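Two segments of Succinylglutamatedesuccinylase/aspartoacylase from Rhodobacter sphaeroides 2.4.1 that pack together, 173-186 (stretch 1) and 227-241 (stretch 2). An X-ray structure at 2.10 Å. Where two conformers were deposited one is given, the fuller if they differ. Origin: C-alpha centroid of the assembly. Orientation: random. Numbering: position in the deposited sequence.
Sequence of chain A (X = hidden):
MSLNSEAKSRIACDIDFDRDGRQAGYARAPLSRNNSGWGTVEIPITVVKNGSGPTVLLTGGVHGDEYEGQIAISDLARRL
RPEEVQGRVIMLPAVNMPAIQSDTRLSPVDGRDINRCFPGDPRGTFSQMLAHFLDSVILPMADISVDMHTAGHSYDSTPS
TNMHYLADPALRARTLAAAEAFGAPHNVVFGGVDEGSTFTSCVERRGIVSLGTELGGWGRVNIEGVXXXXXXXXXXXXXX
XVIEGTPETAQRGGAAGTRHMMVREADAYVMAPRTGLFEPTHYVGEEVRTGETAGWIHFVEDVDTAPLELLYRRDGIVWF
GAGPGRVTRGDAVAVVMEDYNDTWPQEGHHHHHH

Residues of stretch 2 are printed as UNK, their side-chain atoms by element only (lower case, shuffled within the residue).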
ATOM      1  N   ALA A 173       2.734 -39.765  27.854  1.00 37.36           N
ATOM      2  CA  ALA A 173       1.870 -40.916  27.604  1.00 37.15           C
ATOM      3  C   ALA A 173       0.446 -40.468  27.350  1.00 36.85           C
ATOM      4  O   ALA A 173      -0.251 -40.998  26.469  1.00 37.33           O
ATOM      5  CB  ALA A 173       1.904 -41.874  28.789  1.00 37.47           C
ATOM      6  N   ARG A 174      -0.008 -39.517  28.157  1.00 36.01           N
ATOM      7  CA  ARG A 174      -1.367 -39.040  28.048  1.00 35.73           C
ATOM      8  C   ARG A 174      -1.604 -38.309  26.724  1.00 34.36           C
ATOM      9  O   ARG A 174      -2.653 -38.459  26.109  1.00 34.04           O
ATOM     10  CB  ARG A 174      -1.673 -38.118  29.208  1.00 36.55           C
ATOM     11  CG  ARG A 174      -3.135 -38.122  29.495  1.00 41.41           C
ATOM     12  CD  ARG A 174      -3.528 -37.255  30.660  1.00 47.52           C
ATOM     13  NE  ARG A 174      -4.967 -37.033  30.575  1.00 51.52           N
ATOM     14  CZ  ARG A 174      -5.596 -36.004  31.126  1.00 54.60           C
ATOM     15  NH1 ARG A 174      -4.900 -35.094  31.813  1.00 54.94           N
ATOM     16  NH2 ARG A 174      -6.914 -35.877  30.976  1.00 55.93           N
ATOM     17  N   THR A 175      -0.627 -37.509  26.307  1.00 32.90           N
ATOM     18  CA  THR A 175      -0.703 -36.788  25.034  1.00 31.99           C
ATOM     19  C   THR A 175      -0.532 -37.751  23.845  1.00 31.38           C
ATOM     20  O   THR A 175      -1.334 -37.719  22.908  1.00 30.92           O
ATOM     21  CB  THR A 175       0.289 -35.606  24.965  1.00 32.84           C
ATOM     22  OG1 THR A 175       0.212 -34.837  26.190  1.00 30.79           O
ATOM     23  CG2 THR A 175      -0.031 -34.711  23.716  1.00 30.41           C
ATOM     24  N   LEU A 176       0.442 -38.659  23.928  1.00 30.79           N
ATOM     25  CA  LEU A 176       0.601 -39.713  22.897  1.00 30.36           C
ATOM     26  C   LEU A 176      -0.676 -40.508  22.652  1.00 29.34           C
ATOM     27  O   LEU A 176      -1.052 -40.797  21.506  1.00 28.85           O
ATOM     28  CB  LEU A 176       1.745 -40.652  23.251  1.00 29.79           C
ATOM     29  CG  LEU A 176       3.165 -40.089  23.096  1.00 32.47           C
ATOM     30  CD1 LEU A 176       4.158 -41.025  23.777  1.00 32.92           C
ATOM     31  CD2 LEU A 176       3.517 -39.879  21.615  1.00 33.61           C
ATOM     32  N   ALA A 177      -1.373 -40.800  23.731  1.00 28.29           N
ATOM     33  CA  ALA A 177      -2.610 -41.561  23.657  1.00 27.96           C
ATOM     34  C   ALA A 177      -3.721 -40.780  22.986  1.00 27.48           C
ATOM     35  O   ALA A 177      -4.572 -41.359  22.310  1.00 28.19           O
ATOM     36  CB  ALA A 177      -3.044 -41.967  25.050  1.00 27.74           C
ATOM     37  N   ALA A 178      -3.757 -39.466  23.203  1.00 27.83           N
ATOM     38  CA  ALA A 178      -4.802 -38.657  22.585  1.00 27.45           C
ATOM     39  C   ALA A 178      -4.521 -38.547  21.086  1.00 26.44           C
ATOM     40  O   ALA A 178      -5.442 -38.610  20.270  1.00 26.07           O
ATOM     41  CB  ALA A 178      -4.896 -37.267  23.262  1.00 27.84           C
ATOM     42  N   ALA A 179      -3.239 -38.386  20.735  1.00 26.82           N
ATOM     43  CA  ALA A 179      -2.818 -38.397  19.333  1.00 26.73           C
ATOM     44  C   ALA A 179      -3.259 -39.697  18.642  1.00 27.99           C
ATOM     45  O   ALA A 179      -3.836 -39.645  17.555  1.00 27.88           O
ATOM     46  CB  ALA A 179      -1.330 -38.193  19.223  1.00 26.60           C
ATOM     47  N   GLU A 180      -3.045 -40.851  19.305  1.00 28.57           N
ATOM     48  CA  GLU A 180      -3.411 -42.154  18.767  1.00 29.71           C
ATOM     49  C   GLU A 180      -4.922 -42.221  18.505  1.00 28.18           C
ATOM     50  O   GLU A 180      -5.347 -42.658  17.427  1.00 27.43           O
ATOM     51  CB  GLU A 180      -2.941 -43.324  19.682  1.00 28.81           C
ATOM     52  CG  GLU A 180      -1.450 -43.541  19.645  1.00 33.03           C
ATOM     53  CD  GLU A 180      -0.929 -44.589  20.643  1.00 35.43           C
ATOM     54  OE1 GLU A 180      -1.720 -45.485  21.061  1.00 39.73           O
ATOM     55  OE2 GLU A 180       0.287 -44.518  20.993  1.00 40.10           O
ATOM     56  N   ALA A 181      -5.722 -41.783  19.476  1.00 27.66           N
ATOM     57  CA  ALA A 181      -7.179 -41.723  19.305  1.00 27.22           C
ATOM     58  C   ALA A 181      -7.608 -40.813  18.134  1.00 27.83           C
ATOM     59  O   ALA A 181      -8.451 -41.201  17.304  1.00 27.25           O
ATOM     60  CB  ALA A 181      -7.842 -41.244  20.590  1.00 27.63           C
ATOM     61  N   PHE A 182      -7.008 -39.621  18.040  1.00 27.15           N
ATOM     62  CA  PHE A 182      -7.336 -38.700  16.922  1.00 27.16           C
ATOM     63  C   PHE A 182      -7.215 -39.504  15.607  1.00 26.63           C
ATOM     64  O   PHE A 182      -8.084 -39.434  14.763  1.00 27.13           O
ATOM     65  CB  PHE A 182      -6.424 -37.449  16.918  1.00 26.74           C
ATOM     66  CG  PHE A 182      -6.783 -36.400  15.849  1.00 27.13           C
ATOM     67  CD1 PHE A 182      -7.482 -35.237  16.197  1.00 28.30           C
ATOM     68  CD2 PHE A 182      -6.417 -36.579  14.509  1.00 25.18           C
ATOM     69  CE1 PHE A 182      -7.813 -34.250  15.197  1.00 26.73           C
ATOM     70  CE2 PHE A 182      -6.741 -35.611  13.516  1.00 28.00           C
ATOM     71  CZ  PHE A 182      -7.442 -34.457  13.859  1.00 23.82           C
ATOM     72  N   GLY A 183      -6.143 -40.282  15.463  1.00 27.84           N
ATOM     73  CA  GLY A 183      -6.045 -41.264  14.366  1.00 28.20           C
ATOM     74  C   GLY A 183      -5.718 -40.717  12.993  1.00 28.62           C
ATOM     75  O   GLY A 183      -6.302 -41.161  11.984  1.00 29.61           O
ATOM     76  N   ALA A 184      -4.784 -39.764  12.936  1.00 28.40           N
ATOM     77  CA  ALA A 184      -4.244 -39.315  11.653  1.00 27.64           C
ATOM     78  C   ALA A 184      -3.154 -40.320  11.244  1.00 27.77           C
ATOM     79  O   ALA A 184      -2.611 -41.021  12.099  1.00 28.42           O
ATOM     80  CB  ALA A 184      -3.686 -37.908  11.760  1.00 26.28           C
ATOM     81  N   PRO A 185      -2.830 -40.405   9.951  1.00 28.16           N
ATOM     82  CA  PRO A 185      -1.811 -41.421   9.606  1.00 28.43           C
ATOM     83  C   PRO A 185      -0.527 -41.279  10.392  1.00 28.78           C
ATOM     84  O   PRO A 185       0.079 -42.304  10.708  1.00 29.10           O
ATOM     85  CB  PRO A 185      -1.550 -41.186   8.114  1.00 28.36           C
ATOM     86  CG  PRO A 185      -2.731 -40.472   7.611  1.00 28.55           C
ATOM     87  CD  PRO A 185      -3.368 -39.716   8.761  1.00 27.38           C
ATOM     88  N   HIS A 186      -0.097 -40.033  10.669  1.00 26.99           N
ATOM     89  CA  HIS A 186       1.113 -39.789  11.433  1.00 26.36           C
ATOM     90  C   HIS A 186       0.905 -38.800  12.560  1.00 26.46           C
ATOM     91  O   HIS A 186       0.115 -37.879  12.439  1.00 25.30           O
ATOM     92  CB  HIS A 186       2.214 -39.237  10.563  1.00 26.66           C
ATOM     93  CG  HIS A 186       2.645 -40.166   9.484  1.00 28.67           C
ATOM     94  ND1 HIS A 186       2.173 -40.071   8.195  1.00 28.62           N
ATOM     95  CD2 HIS A 186       3.495 -41.226   9.509  1.00 27.39           C
ATOM     96  CE1 HIS A 186       2.713 -41.042   7.472  1.00 32.41           C
ATOM     97  NE2 HIS A 186       3.524 -41.750   8.246  1.00 27.05           N
ATOM     98  N   UNK A 227     -11.414 -34.920   5.810  1.00 24.16           N
ATOM     99  CA  UNK A 227     -11.932 -36.198   6.292  1.00 25.17           C
ATOM    100  C   UNK A 227     -11.217 -36.613   7.593  1.00 23.88           C
ATOM    101  O   UNK A 227     -11.848 -36.967   8.534  1.00 23.74           O
ATOM    102  n   UNK A 227      -8.732 -41.026   5.096  1.00 33.27           N
ATOM    103  n   UNK A 227     -10.586 -41.390   6.365  1.00 33.28           N
ATOM    104  c   UNK A 227     -12.423 -38.680   5.634  1.00 28.23           C
ATOM    105  c   UNK A 227     -12.172 -39.808   4.590  1.00 27.35           C
ATOM    106  n   UNK A 227     -10.734 -40.087   4.449  1.00 32.90           N
ATOM    107  c   UNK A 227     -11.761 -37.302   5.227  1.00 24.84           C
ATOM    108  c   UNK A 227     -10.019 -40.835   5.300  1.00 33.48           C
ATOM    109  N   UNK A 228      -9.896 -36.531   7.620  1.00 24.38           N
ATOM    110  CA  UNK A 228      -9.115 -36.946   8.790  0.50 24.63           C
ATOM    111  C   UNK A 228      -9.383 -36.023   9.982  1.00 24.96           C
ATOM    112  O   UNK A 228      -9.533 -36.483  11.122  1.00 26.32           O
ATOM    113  c   UNK A 228      -7.404 -38.328   7.540  0.50 23.66           C
ATOM    114  c   UNK A 228      -7.524 -39.697   8.262  0.50 24.00           C
ATOM    115  c   UNK A 228      -6.691 -37.043   9.661  0.50 24.37           C
ATOM    116  c   UNK A 228      -7.618 -37.080   8.421  0.50 24.45           C
ATOM    117  N   UNK A 229      -9.497 -34.727   9.713  1.00 24.93           N
ATOM    118  CA  UNK A 229      -9.834 -33.760  10.745  1.00 23.40           C
ATOM    119  C   UNK A 229     -11.226 -33.906  11.325  1.00 23.14           C
ATOM    120  O   UNK A 229     -11.395 -33.860  12.538  1.00 23.20           O
ATOM    121  N   UNK A 230     -12.236 -34.080  10.486  1.00 23.53           N
ATOM    122  CA  UNK A 230     -13.597 -34.315  10.969  1.00 23.12           C
ATOM    123  C   UNK A 230     -13.674 -35.577  11.864  1.00 24.60           C
ATOM    124  O   UNK A 230     -14.225 -35.542  12.982  1.00 25.04           O
ATOM    125  n   UNK A 230     -18.059 -32.514   6.644  1.00 24.49           N
ATOM    126  c   UNK A 230     -16.885 -32.296   7.564  1.00 23.64           C
ATOM    127  c   UNK A 230     -14.559 -34.503   9.800  1.00 24.01           C
ATOM    128  c   UNK A 230     -16.134 -33.551   8.002  1.00 23.42           C
ATOM    129  c   UNK A 230     -15.023 -33.221   9.053  1.00 25.01           C
ATOM    130  N   UNK A 231     -13.145 -36.697  11.371  1.00 25.02           N
ATOM    131  CA  UNK A 231     -13.079 -37.929  12.189  1.00 25.56           C
ATOM    132  C   UNK A 231     -12.234 -37.724  13.474  1.00 25.85           C
ATOM    133  O   UNK A 231     -12.583 -38.216  14.523  1.00 25.92           O
ATOM    134  n   UNK A 231      -8.465 -42.360  10.790  1.00 30.31           N
ATOM    135  n   UNK A 231     -10.552 -41.538  11.257  1.00 29.24           N
ATOM    136  c   UNK A 231     -12.637 -40.481  12.037  1.00 25.76           C
ATOM    137  c   UNK A 231      -9.769 -42.459  10.701  1.00 29.01           C
ATOM    138  n   UNK A 231     -10.302 -43.503  10.088  1.00 32.93           N
ATOM    139  c   UNK A 231     -12.553 -39.098  11.350  1.00 24.95           C
ATOM    140  c   UNK A 231     -12.004 -41.581  11.220  1.00 24.84           C
ATOM    141  N   UNK A 232     -11.112 -37.012  13.377  1.00 26.47           N
ATOM    142  CA  UNK A 232     -10.189 -36.918  14.514  1.00 26.00           C
ATOM    143  C   UNK A 232     -10.795 -36.231  15.708  1.00 26.92           C
ATOM    144  O   UNK A 232     -10.501 -36.595  16.855  1.00 26.38           O
ATOM    145  N   UNK A 233     -11.616 -35.207  15.458  1.00 26.83           N
ATOM    146  CA  UNK A 233     -12.219 -34.485  16.559  1.00 27.95           C
ATOM    147  C   UNK A 233     -13.324 -35.276  17.253  1.00 29.09           C
ATOM    148  O   UNK A 233     -13.444 -35.199  18.474  1.00 28.74           O
ATOM    149  c   UNK A 233     -12.627 -33.010  16.208  1.00 28.09           C
ATOM    150  c   UNK A 233     -14.161 -31.455  14.801  1.00 26.56           C
ATOM    151  c   UNK A 233     -13.720 -32.925  15.133  1.00 27.59           C
ATOM    152  c   UNK A 233     -11.358 -32.206  15.782  1.00 27.33           C
ATOM    153  N   UNK A 234     -14.108 -36.030  16.476  1.00 30.05           N
ATOM    154  CA  UNK A 234     -15.071 -36.998  17.038  1.00 31.35           C
ATOM    155  C   UNK A 234     -14.352 -38.053  17.870  1.00 30.79           C
ATOM    156  O   UNK A 234     -14.750 -38.308  18.992  1.00 30.92           O
ATOM    157  c   UNK A 234     -16.952 -36.963  15.212  1.00 34.49           C
ATOM    158  c   UNK A 234     -15.850 -37.720  15.933  1.00 32.02           C
ATOM    159  c   UNK A 234     -17.460 -37.832  14.053  1.00 39.17           C
ATOM    160  c   UNK A 234     -18.084 -36.572  16.155  1.00 37.66           C
ATOM    161  N   UNK A 235     -13.305 -38.656  17.296  1.00 30.15           N
ATOM    162  CA  UNK A 235     -12.437 -39.604  17.996  1.00 29.50           C
ATOM    163  C   UNK A 235     -11.883 -39.042  19.300  1.00 29.58           C
ATOM    164  O   UNK A 235     -11.827 -39.745  20.316  1.00 30.27           O
ATOM    165  o   UNK A 235     -12.699 -41.497  15.947  1.00 29.37           O
ATOM    166  n   UNK A 235     -10.590 -41.306  15.213  1.00 25.23           N
ATOM    167  c   UNK A 235     -11.242 -40.001  17.133  1.00 29.35           C
ATOM    168  c   UNK A 235     -11.577 -41.009  16.049  1.00 27.84           C
ATOM    169  N   UNK A 236     -11.462 -37.778  19.288  1.00 29.63           N
ATOM    170  CA  UNK A 236     -10.912 -37.197  20.480  1.00 28.61           C
ATOM    171  C   UNK A 236     -12.024 -37.136  21.543  1.00 29.55           C
ATOM    172  O   UNK A 236     -11.782 -37.431  22.717  1.00 28.74           O
ATOM    173  c   UNK A 236     -10.281 -35.826  20.253  1.00 28.25           C
ATOM    174  c   UNK A 236     -10.270 -35.083  21.550  1.00 27.66           C
ATOM    175  c   UNK A 236      -8.801 -35.983  19.734  1.00 27.64           C
ATOM    176  N   UNK A 237     -13.235 -36.772  21.124  1.00 29.57           N
ATOM    177  CA  UNK A 237     -14.366 -36.686  22.061  1.00 29.99           C
ATOM    178  C   UNK A 237     -14.728 -38.055  22.662  1.00 30.34           C
ATOM    179  O   UNK A 237     -15.115 -38.151  23.839  1.00 30.93           O
ATOM    180  c   UNK A 237     -16.961 -34.223  20.379  1.00 29.05           C
ATOM    181  c   UNK A 237     -15.086 -33.715  22.036  1.00 26.90           C
ATOM    182  c   UNK A 237     -15.561 -34.649  20.915  1.00 30.87           C
ATOM    183  c   UNK A 237     -15.588 -36.121  21.351  1.00 29.09           C
ATOM    184  N   UNK A 238     -14.662 -39.080  21.817  1.00 30.07           N
ATOM    185  CA  UNK A 238     -14.886 -40.466  22.211  1.00 31.20           C
ATOM    186  C   UNK A 238     -13.809 -40.928  23.197  1.00 31.36           C
ATOM    187  O   UNK A 238     -14.139 -41.474  24.250  1.00 31.64           O
ATOM    188  c   UNK A 238     -17.468 -41.723  18.081  1.00 32.12           C
ATOM    189  c   UNK A 238     -16.187 -41.064  20.107  1.00 29.73           C
ATOM    190  c   UNK A 238     -14.970 -41.385  20.973  1.00 30.79           C
ATOM    191  n   UNK A 238     -17.247 -42.255  16.668  1.00 33.30           N
ATOM    192  c   UNK A 238     -16.174 -41.885  18.852  1.00 30.94           C
ATOM    193  N   UNK A 239     -12.542 -40.655  22.866  1.00 31.52           N
ATOM    194  CA  UNK A 239     -11.408 -40.925  23.729  1.00 31.59           C
ATOM    195  C   UNK A 239     -11.605 -40.310  25.101  1.00 32.78           C
ATOM    196  O   UNK A 239     -11.274 -40.899  26.120  1.00 32.70           O
ATOM    197  n   UNK A 239      -8.302 -41.678  24.257  1.00 31.68           N
ATOM    198  c   UNK A 239      -7.255 -41.475  25.041  1.00 29.87           C
ATOM    199  n   UNK A 239      -7.163 -40.180  25.282  1.00 34.08           N
ATOM    200  c   UNK A 239      -8.202 -39.533  24.644  1.00 32.57           C
ATOM    201  c   UNK A 239      -8.925 -40.476  23.996  1.00 30.83           C
ATOM    202  c   UNK A 239     -10.135 -40.365  23.116  1.00 31.78           C
ATOM    203  N   UNK A 240     -12.152 -39.116  25.147  1.00 32.37           N
ATOM    204  CA  UNK A 240     -12.208 -38.453  26.427  1.00 33.24           C
ATOM    205  C   UNK A 240     -13.458 -38.838  27.208  1.00 33.04           C
ATOM    206  O   UNK A 240     -13.615 -38.415  28.360  1.00 32.89           O
ATOM    207  c   UNK A 240     -10.710 -36.505  25.783  1.00 32.60           C
ATOM    208  s   UNK A 240      -9.344 -36.637  26.952  1.00 27.28           S
ATOM    209  c   UNK A 240     -12.098 -36.931  26.250  1.00 32.10           C
ATOM    210  c   UNK A 240      -9.925 -35.423  28.144  1.00 29.75           C
ATOM    211  N   UNK A 241     -14.327 -39.625  26.561  1.00 33.39           N
ATOM    212  CA  UNK A 241     -15.591 -40.093  27.137  1.00 32.99           C
ATOM    213  C   UNK A 241     -16.691 -39.055  27.173  1.00 32.78           C
ATOM    214  O   UNK A 241     -17.616 -39.139  27.991  1.00 32.80           O
TER
HETATM  215  O   HOH W   1      -5.109 -39.051  26.567  1.00 35.74           O
HETATM  216  O   HOH W   2      -8.885 -39.157  12.038  1.00 22.38           O

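Position 227 has seven side-chain atoms: three carbons, a nitrogen, then a carbon carrying two more nitrogens. It stays clear of stretch 1. This is Arg227.

Position 228 has four carbons, forked at the first, one arm two carbons long, and they pack on Ala184 and Pro185. It is Ile228. Its CG2 lies 3.8 Å from Ala184 CB.

Position 229 has no side-chain atoms. Its CA is 4.0 Å from Phe182 CZ. It is Gly229.

Position 230 has four carbons in a row ending in nitrogen. CA-to-CB points away from stretch 1. It is Lys230.

Position 231 repeats the pattern of 227, and a terminal nitrogen reaches the carbonyl of Gly183. It is Arg231. Its NH2 donates a hydrogen bond to Gly183 O at 2.7 Å, near the guanidinium plane.

Position 232 has no side-chain atoms. Its CA sits 3.4 Å from the centroid of the Phe182 ring, over the face. The same CA makes a CA-H...O contact with Phe182 O at 3.3 Å. An ideal CB here would fall 2.3 Å from Phe182 CZ, a clash. It is Gly232.

Position 233 has four carbons, forked at the first, with one longer arm, and touches the Phe182 ring. It is Ile233. Its CG2 is 4.1 Å from Phe182 CE1.

Position 234 has four carbons, forked at the second, out of reach: Leu234.

Position 235 has two carbons, the second carrying one oxygen and one nitrogen. The nitrogen reaches the carbonyls of Ala181 and Phe182. It is Asn235. Its ND2 donates to Phe182 O at 3.2 Å and, weakly, to Ala181 O at 3.0 Å.

Position 236 has one carbon carrying two more, and meets the edge of the Phe182 ring. It is Val236. Its CG2 is 3.8 Å from Phe182 CD1.

Position 237 has four carbons, forked at the second, with no contact: Leu237.

Position 238 has four carbons ending in nitrogen, and its end leads away: Lys238.

Position 239 has one carbon and a five-membered ring with two nitrogens. Its CB packs 3.5 Å from Ala181 CB. It is His239. Water 1 links its NE2 (2.7 Å) to Arg174 O (2.6 Å).

Position 240 has two carbons, a sulfur and a carbon, unbranched, ending near Arg174. It is Met240. Its CE is 4.2 Å from Arg174 NH2.

Position 241 has no side-chain atoms and positive phi, closing a Schellman motif: Gly241.

The helix axes approach to 8.3 Å at 130°. Phe182 is the knob, set among Gly229, Gly232, Ile233 and Val236. Gly232 leaves room for its ring. Asn235 and Arg231 bind carbonyls where the first helix ends.

Stretch 2 (227-241) RIGKRGILNVLKHMG
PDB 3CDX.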